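Local coordinates for protein 2,3,4,5-tetrahydropyridine-2,6-dicarboxylate N-succinyltransferase (Campylobacter jejuni, PDB 2RIJ) that probably catalyses the transfer of a succinyl group from succinyl-CoA to tetrahydrodipicolinate, an early step of the succinylase route to lysine, at residues P25-I30 with I51-N56; A31-G36 with L44-A49; S79-T84 with F126-E131. One frame throughout, in Å; residues are numbered along the deposited sequence.

Contact 1: P25-I30 with I51-N56; sequences PKAFGI and INYEQN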
# COMPACT_ATOMS: atom_id res chain seq x y z
N PRO A 25 -49.96 4.34 -39.97
CA PRO A 25 -49.10 4.83 -38.88
C PRO A 25 -48.56 3.73 -37.98
O PRO A 25 -49.25 2.74 -37.67
CB PRO A 25 -50.02 5.74 -38.06
CG PRO A 25 -51.22 5.95 -38.84
CD PRO A 25 -51.33 4.86 -39.89
N LYS A 26 -47.33 3.92 -37.54
CA LYS A 26 -46.75 3.01 -36.58
C LYS A 26 -47.17 3.35 -35.15
O LYS A 26 -47.21 2.47 -34.30
CB LYS A 26 -45.24 3.04 -36.71
CG LYS A 26 -44.80 2.73 -38.14
CD LYS A 26 -43.31 2.41 -38.26
CE LYS A 26 -42.99 1.79 -39.66
NZ LYS A 26 -44.02 0.81 -40.16
N ALA A 27 -47.46 4.63 -34.89
CA ALA A 27 -47.96 5.10 -33.60
C ALA A 27 -48.90 6.24 -33.85
O ALA A 27 -48.68 7.05 -34.76
CB ALA A 27 -46.83 5.58 -32.71
N PHE A 28 -49.94 6.32 -33.04
CA PHE A 28 -50.86 7.44 -33.10
C PHE A 28 -51.69 7.64 -31.83
O PHE A 28 -51.94 6.72 -31.04
CB PHE A 28 -51.79 7.35 -34.33
CG PHE A 28 -52.86 6.30 -34.22
CD1 PHE A 28 -52.61 4.98 -34.57
CD2 PHE A 28 -54.15 6.64 -33.78
CE1 PHE A 28 -53.61 4.01 -34.46
CE2 PHE A 28 -55.14 5.68 -33.65
CZ PHE A 28 -54.88 4.37 -34.02
N GLY A 29 -52.16 8.87 -31.69
CA GLY A 29 -53.16 9.21 -30.72
C GLY A 29 -53.63 10.63 -30.88
O GLY A 29 -53.19 11.35 -31.78
N ILE A 30 -54.54 11.02 -30.00
CA ILE A 30 -55.07 12.37 -29.92
C ILE A 30 -54.63 13.02 -28.60
O ILE A 30 -54.90 12.50 -27.50
CB ILE A 30 -56.62 12.39 -30.06
CG1 ILE A 30 -57.06 11.84 -31.41
CG2 ILE A 30 -57.19 13.81 -29.87
CD1 ILE A 30 -58.62 11.60 -31.50
N ILE A 51 -52.64 5.63 -26.25
CA ILE A 51 -51.54 5.52 -27.18
C ILE A 51 -51.72 4.24 -27.95
O ILE A 51 -51.92 3.15 -27.39
CB ILE A 51 -50.17 5.43 -26.42
CG1 ILE A 51 -49.99 6.61 -25.49
CG2 ILE A 51 -48.99 5.30 -27.40
CD1 ILE A 51 -49.86 7.94 -26.25
N ASN A 52 -51.61 4.37 -29.26
CA ASN A 52 -51.71 3.24 -30.15
C ASN A 52 -50.32 3.02 -30.73
O ASN A 52 -49.68 3.97 -31.22
CB ASN A 52 -52.72 3.52 -31.26
CG ASN A 52 -54.14 3.67 -30.75
OD1 ASN A 52 -54.83 2.68 -30.55
ND2 ASN A 52 -54.58 4.90 -30.56
N TYR A 53 -49.80 1.80 -30.60
CA TYR A 53 -48.50 1.45 -31.20
C TYR A 53 -48.68 0.18 -32.00
O TYR A 53 -49.02 -0.84 -31.45
CB TYR A 53 -47.41 1.24 -30.15
CG TYR A 53 -46.09 0.89 -30.78
CD1 TYR A 53 -45.38 1.85 -31.51
CD2 TYR A 53 -45.58 -0.38 -30.71
CE1 TYR A 53 -44.19 1.53 -32.11
CE2 TYR A 53 -44.39 -0.71 -31.35
CZ TYR A 53 -43.72 0.25 -32.04
OH TYR A 53 -42.56 -0.04 -32.67
N GLU A 54 -48.47 0.26 -33.31
CA GLU A 54 -48.56 -0.90 -34.20
C GLU A 54 -49.87 -1.70 -33.99
O GLU A 54 -49.88 -2.93 -33.90
CB GLU A 54 -47.29 -1.77 -34.11
CG GLU A 54 -46.00 -1.04 -34.56
CD GLU A 54 -45.87 -0.93 -36.09
OE1 GLU A 54 -46.83 -1.28 -36.79
OE2 GLU A 54 -44.79 -0.51 -36.57
N GLN A 55 -50.99 -0.97 -33.97
CA GLN A 55 -52.28 -1.53 -33.65
C GLN A 55 -53.37 -0.57 -34.08
O GLN A 55 -53.10 0.62 -34.27
CB GLN A 55 -52.40 -1.76 -32.14
CG GLN A 55 -52.42 -0.49 -31.33
CD GLN A 55 -52.25 -0.72 -29.89
OE1 GLN A 55 -51.53 0.03 -29.19
NE2 GLN A 55 -52.91 -1.76 -29.39
N ASN A 56 -54.61 -1.08 -34.21
CA ASN A 56 -55.80 -0.27 -34.45
C ASN A 56 -55.63 0.59 -35.68
O ASN A 56 -55.98 1.77 -35.69
CB ASN A 56 -56.15 0.59 -33.22
CG ASN A 56 -56.39 -0.24 -31.99
OD1 ASN A 56 -56.91 -1.31 -32.10
ND2 ASN A 56 -55.97 0.23 -30.84
O HOH W 1 -50.55 2.05 -35.04
O HOH W 2 -43.84 -1.37 -38.84
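Ala27 and Tyr53 face each other as an antiparallel non-hydrogen-bonded pair, and Phe28 and Asn52 follow as the hydrogen-bonded one. The short strand 52-53 lies here against the start of strand 27-35. Phe28 N donates to Asn52 O, and Asn52 N returns a bond to Phe28 O. Two residues along from Asn52, Glu54 N bonds to Lys26 O at 2.7 Å. Beyond it the chain turns away toward the helix that Asn56 precedes.

The main side-chain contact is Phe28 on Asn52. The amide of Asn52 lies over one face of the Phe28 ring, with the two planes only 9° apart. Asn52 CB stands above the same ring, toward its rim, 3.4 Å from Phe28 CE1, and makes a CH-pi contact. Phe28 CG sits between its own backbone N and carbonyl carbon (chi1 74°), and from there the ring lies over the Asn52 side chain. Asn52 ND2 also bonds to Phe28 O at 3.2 Å, approaching from above the carbonyl plane. The rim of the ring meets two carbonyls near its plane: Gln55 O at CE1 and Asn56 O at CZ, the latter 3.3 Å away.

At the exposed end, Lys26 and Glu54 run side by side. Lys26 NZ and Glu54 OE2 form a long salt bridge of 3.9 Å, and a water joins the same two atoms with shorter bonds. A second water links Pro25 O to Gln55 N.

Phe28 O thus takes two bonds from one residue. Asn52 OD1 accepts from Asn56 ND2 at 2.7 Å, and Asn52 ND2 has a further partner in Asn108. The amide is therefore fixed in rotation and held flat against the ring, while the water-mediated ion pair at the surface is a looser tie.

Contact 2: A31-G36 with L44-A49; sequences ARLDRG and LQASFA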
# COMPACT_ATOMS: atom_id res chain seq x y z
N ALA A 31 -54.01 14.18 -28.72
CA ALA A 31 -53.54 14.95 -27.60
C ALA A 31 -54.39 16.18 -27.31
O ALA A 31 -54.85 16.85 -28.22
CB ALA A 31 -52.11 15.40 -27.87
N ARG A 32 -54.59 16.49 -26.03
CA ARG A 32 -55.06 17.79 -25.61
C ARG A 32 -53.82 18.64 -25.42
O ARG A 32 -52.87 18.24 -24.71
CB ARG A 32 -55.84 17.71 -24.29
CG ARG A 32 -56.39 19.03 -23.83
CD ARG A 32 -57.01 18.98 -22.40
NE ARG A 32 -56.05 18.47 -21.42
CZ ARG A 32 -55.00 19.15 -20.96
NH1 ARG A 32 -54.72 20.36 -21.36
NH2 ARG A 32 -54.18 18.56 -20.09
N LEU A 33 -53.79 19.82 -26.04
CA LEU A 33 -52.62 20.68 -26.00
C LEU A 33 -52.75 21.85 -25.01
O LEU A 33 -53.82 22.44 -24.86
CB LEU A 33 -52.33 21.27 -27.37
CG LEU A 33 -52.24 20.32 -28.57
CD1 LEU A 33 -51.94 21.19 -29.83
CD2 LEU A 33 -51.26 19.20 -28.38
N ASP A 34 -51.63 22.18 -24.36
CA ASP A 34 -51.52 23.39 -23.57
C ASP A 34 -50.71 24.36 -24.41
O ASP A 34 -49.61 24.04 -24.84
CB ASP A 34 -50.80 23.12 -22.25
CG ASP A 34 -51.61 22.22 -21.31
OD1 ASP A 34 -52.79 22.55 -21.02
OD2 ASP A 34 -51.07 21.18 -20.86
N ARG A 35 -51.26 25.55 -24.66
CA ARG A 35 -50.62 26.58 -25.49
C ARG A 35 -50.11 27.74 -24.63
O ARG A 35 -50.54 27.90 -23.51
CB ARG A 35 -51.62 27.12 -26.51
CG ARG A 35 -52.08 26.02 -27.49
CD ARG A 35 -53.32 26.45 -28.26
NE ARG A 35 -53.67 25.45 -29.26
CZ ARG A 35 -53.05 25.34 -30.42
NH1 ARG A 35 -52.04 26.15 -30.73
NH2 ARG A 35 -53.42 24.38 -31.26
N GLY A 36 -49.22 28.54 -25.20
CA GLY A 36 -48.67 29.71 -24.52
C GLY A 36 -49.74 30.72 -24.16
O GLY A 36 -50.68 30.93 -24.93
N LEU A 44 -46.85 24.09 -25.36
CA LEU A 44 -46.10 23.86 -24.15
C LEU A 44 -46.17 22.45 -23.58
O LEU A 44 -45.28 22.08 -22.81
CB LEU A 44 -46.53 24.84 -23.06
CG LEU A 44 -46.63 26.30 -23.49
CD1 LEU A 44 -46.97 27.08 -22.25
CD2 LEU A 44 -45.34 26.76 -24.11
N GLN A 45 -47.20 21.69 -23.93
CA GLN A 45 -47.39 20.33 -23.47
C GLN A 45 -48.49 19.67 -24.29
O GLN A 45 -49.43 20.33 -24.77
CB GLN A 45 -47.80 20.30 -21.98
CG GLN A 45 -47.81 18.91 -21.40
CD GLN A 45 -48.04 18.86 -19.91
OE1 GLN A 45 -47.33 18.13 -19.18
NE2 GLN A 45 -49.05 19.59 -19.43
N ALA A 46 -48.41 18.35 -24.39
CA ALA A 46 -49.43 17.52 -25.00
C ALA A 46 -49.76 16.36 -24.06
O ALA A 46 -48.85 15.79 -23.43
CB ALA A 46 -48.92 17.01 -26.33
N SER A 47 -51.04 16.07 -23.88
CA SER A 47 -51.49 14.98 -23.01
C SER A 47 -52.35 14.00 -23.82
O SER A 47 -53.26 14.42 -24.55
CB SER A 47 -52.25 15.53 -21.80
OG SER A 47 -51.47 16.50 -21.08
N PHE A 48 -52.07 12.71 -23.68
CA PHE A 48 -52.82 11.66 -24.32
C PHE A 48 -53.44 10.78 -23.26
O PHE A 48 -52.81 10.49 -22.26
CB PHE A 48 -51.89 10.77 -25.17
CG PHE A 48 -51.20 11.46 -26.31
CD1 PHE A 48 -50.04 12.18 -26.12
CD2 PHE A 48 -51.67 11.29 -27.60
CE1 PHE A 48 -49.35 12.77 -27.15
CE2 PHE A 48 -51.01 11.89 -28.66
CZ PHE A 48 -49.81 12.62 -28.43
N ALA A 49 -54.64 10.26 -23.53
CA ALA A 49 -55.24 9.26 -22.66
C ALA A 49 -55.18 7.87 -23.26
O ALA A 49 -55.53 6.91 -22.58
CB ALA A 49 -56.70 9.64 -22.33
O HOH W 3 -51.32 18.79 -22.31
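Ala31 sets its methyl over one face of the Phe48 ring. CB lies 3.8 Å from the centroid of the Phe48 ring and 16° off the normal, a CH-pi contact. Ala31 CB also touches Ala46 CB. Leu33 CD2 also meets the Ala46 methyl, 3.8 Å from Ala46 CB. CG of Leu33 is anti to the carbonyl carbon (chi1 -51°), and CD2 branches from there toward Ala46. These four side chains make the apolar face of the strand pair. Helix 138-149 lies on it, where Tyr146 meets Phe48 edge-to-face.

The other face is polar. Asp34 and Gln45 lie side by side, pointing the same way, with carboxylate and amide planes 45° apart. Gln45 NE2 gives a bond of 2.9 Å to Asp34 OD2, and OD2 is in the plane of the amide. Gln45 OE1 accepts from His211. Asp34 OD1 takes Arg32 NH1 in a salt bridge of 2.9 Å; the oxygen is in the guanidinium plane but is met from above the carboxylate. Arg32 NE turns to Lys191 O of the second subunit. A water among Arg32, Asp34 and Ser47 donates to Arg32 O and Asp34 OD2 and accepts from Ser47 OG, so both Asp34 oxygens are engaged.

The backbones bond in pairs, Arg32 with Ser47 and Asp34 with Gln45. Leu44 N also bonds to Asp34 O at 2.8 Å, and the bond there from Gln45 N is weak, 3.5 Å long. Leu44 CG packs 3.8 Å from Gly36 N.

Leu44 and Gln45 facing Asp34 make a classic beta bulge. It sits near the turn end of the antiparallel beta hairpin of strands 27-35 and 43-48, within the N-terminal region of this succinyltransferase.

Contact 3: S79-T84 with F126-E131; sequences SEFVQT and FVCLFE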
# COMPACT_ATOMS: atom_id res chain seq x y z
N SER A 79 -42.03 11.72 -41.76
CA SER A 79 -41.93 10.77 -40.65
C SER A 79 -43.13 10.84 -39.71
O SER A 79 -43.37 9.93 -38.91
CB SER A 79 -40.64 10.99 -39.84
OG SER A 79 -40.50 12.33 -39.46
N GLU A 80 -43.87 11.92 -39.79
CA GLU A 80 -44.94 12.16 -38.84
C GLU A 80 -45.98 13.05 -39.45
O GLU A 80 -45.73 13.70 -40.47
CB GLU A 80 -44.36 12.82 -37.56
CG GLU A 80 -43.84 14.23 -37.80
CD GLU A 80 -43.32 14.86 -36.53
OE1 GLU A 80 -42.33 14.32 -35.97
OE2 GLU A 80 -43.88 15.90 -36.12
N PHE A 81 -47.16 13.06 -38.83
CA PHE A 81 -48.26 13.94 -39.22
C PHE A 81 -48.98 14.41 -37.97
O PHE A 81 -49.31 13.61 -37.09
CB PHE A 81 -49.18 13.25 -40.26
CG PHE A 81 -50.47 13.98 -40.52
CD1 PHE A 81 -50.52 15.08 -41.37
CD2 PHE A 81 -51.65 13.56 -39.94
CE1 PHE A 81 -51.71 15.75 -41.61
CE2 PHE A 81 -52.85 14.22 -40.17
CZ PHE A 81 -52.87 15.32 -41.02
N VAL A 82 -49.14 15.73 -37.87
CA VAL A 82 -49.80 16.39 -36.76
C VAL A 82 -50.84 17.34 -37.31
O VAL A 82 -50.54 18.13 -38.20
CB VAL A 82 -48.79 17.19 -35.91
CG1 VAL A 82 -49.45 17.90 -34.75
CG2 VAL A 82 -47.64 16.28 -35.41
N GLN A 83 -52.05 17.31 -36.78
CA GLN A 83 -53.09 18.23 -37.25
C GLN A 83 -54.12 18.48 -36.19
O GLN A 83 -54.62 17.54 -35.57
CB GLN A 83 -53.79 17.62 -38.47
CG GLN A 83 -54.61 18.60 -39.31
CD GLN A 83 -53.75 19.50 -40.20
OE1 GLN A 83 -52.57 19.24 -40.44
NE2 GLN A 83 -54.33 20.57 -40.65
N THR A 84 -54.51 19.74 -36.04
CA THR A 84 -55.58 20.16 -35.12
C THR A 84 -56.89 19.59 -35.58
O THR A 84 -57.19 19.63 -36.77
CB THR A 84 -55.71 21.73 -35.11
OG1 THR A 84 -54.52 22.27 -34.56
CG2 THR A 84 -56.91 22.23 -34.30
N PHE A 126 -54.60 15.45 -33.64
CA PHE A 126 -54.18 14.12 -34.03
C PHE A 126 -52.68 14.12 -34.29
O PHE A 126 -52.13 15.03 -34.93
CB PHE A 126 -54.92 13.70 -35.27
CG PHE A 126 -54.60 12.32 -35.73
CD1 PHE A 126 -55.13 11.22 -35.08
CD2 PHE A 126 -53.77 12.12 -36.83
CE1 PHE A 126 -54.85 9.95 -35.53
CE2 PHE A 126 -53.48 10.85 -37.27
CZ PHE A 126 -54.04 9.77 -36.65
N VAL A 127 -52.02 13.10 -33.76
CA VAL A 127 -50.56 13.00 -33.81
C VAL A 127 -50.26 11.59 -34.24
O VAL A 127 -50.74 10.66 -33.63
CB VAL A 127 -49.93 13.30 -32.43
CG1 VAL A 127 -48.42 13.29 -32.50
CG2 VAL A 127 -50.45 14.64 -31.88
N CYS A 128 -49.50 11.43 -35.31
CA CYS A 128 -49.07 10.10 -35.71
C CYS A 128 -47.64 10.06 -36.24
O CYS A 128 -47.13 11.05 -36.78
CB CYS A 128 -50.06 9.44 -36.67
SG CYS A 128 -49.94 9.90 -38.37
N LEU A 129 -47.01 8.90 -36.05
CA LEU A 129 -45.70 8.62 -36.57
C LEU A 129 -45.82 7.60 -37.70
O LEU A 129 -46.43 6.54 -37.52
CB LEU A 129 -44.77 8.07 -35.48
CG LEU A 129 -44.62 8.88 -34.21
CD1 LEU A 129 -43.64 8.17 -33.23
CD2 LEU A 129 -44.15 10.26 -34.55
N PHE A 130 -45.24 7.93 -38.85
CA PHE A 130 -45.10 6.95 -39.99
C PHE A 130 -43.80 6.16 -39.97
O PHE A 130 -43.73 5.06 -40.50
CB PHE A 130 -45.21 7.66 -41.32
CG PHE A 130 -46.56 8.26 -41.56
CD1 PHE A 130 -47.68 7.46 -41.59
CD2 PHE A 130 -46.70 9.62 -41.76
CE1 PHE A 130 -48.94 8.02 -41.78
CE2 PHE A 130 -47.95 10.18 -41.98
CZ PHE A 130 -49.07 9.38 -41.97
N GLU A 131 -42.77 6.73 -39.36
CA GLU A 131 -41.50 6.05 -39.15
C GLU A 131 -40.85 6.60 -37.90
O GLU A 131 -41.36 7.55 -37.30
CB GLU A 131 -40.57 6.20 -40.37
CG GLU A 131 -40.38 7.62 -40.86
CD GLU A 131 -40.07 7.72 -42.36
OE1 GLU A 131 -39.83 6.67 -42.99
OE2 GLU A 131 -40.07 8.84 -42.91
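Phe81 and Phe126 bring ring edges together, CD2 of Phe81 lying 4.0 Å from CD2 of Phe126. Each of these atoms lies near the plane of the other ring, and the two side chains cross at about a right angle. Cys128 SG is a second neighbour at the edge of the Phe81 ring. The Phe130 ring is met obliquely: its CE2 comes 3.7 Å from Phe81 CB, and Ser79 C and Glu80 N also approach it.

The rings lie on one side of an antiparallel strand pair, 80-84 with 124-129, in the five-stranded sheet of the N-terminal region. In both Phe81 and Phe126, CG is anti to the backbone N (chi1 169° and -178°), and from there the rings meet at their edges. Helix 57-69 covers this side, with Leu64 on Phe81 and Met63 on Phe126.

Val82, Val127, Glu80 and Leu129 occupy the opposite face. Val82 CG2 meets Val127 CG1 at 4.2 Å, and Glu80 CB rests against Leu129 CD2. The Glu80 carboxylate is turned away from strand 124-129 and bonds to Ser140 and Ser137 and to Leu136 N. Helix 138-149 packs here, where Leu143 touches Val127 and Leu129.

Two hydrogen-bonded pairs, Phe81 with Cys128 and Gln83 with Phe126, hold the backbones together, each with a bond in both directions. At the end of strand 124-129 the pattern changes. Ser79 O takes two N-H groups from the same face of its carbonyl plane, Phe130 N at 2.7 Å and Glu131 N at 3.3 Å.

In the fold
All three contacts belong to one antiparallel sheet. Strand 27-35 serves contacts 1 and 2, pairing with 52-53 near its start and with 43-48 further on. Contact 2 is nested in the chain loop that contact 1 closes. Strand 124-129, used in contact 3, borders strand 27-35 in the sheet. Lys26 and Ala27 both face Leu129 there, a classic beta bulge. Contacts 2 and 3 are buried; contact 1 is only partly so, and its ion pair is at the surface. Contact 3 relies mostly on aromatic and aliphatic groups. Contact 2 adds a polar face that reaches the second subunit, and contact 1 stacks an amide on a ring.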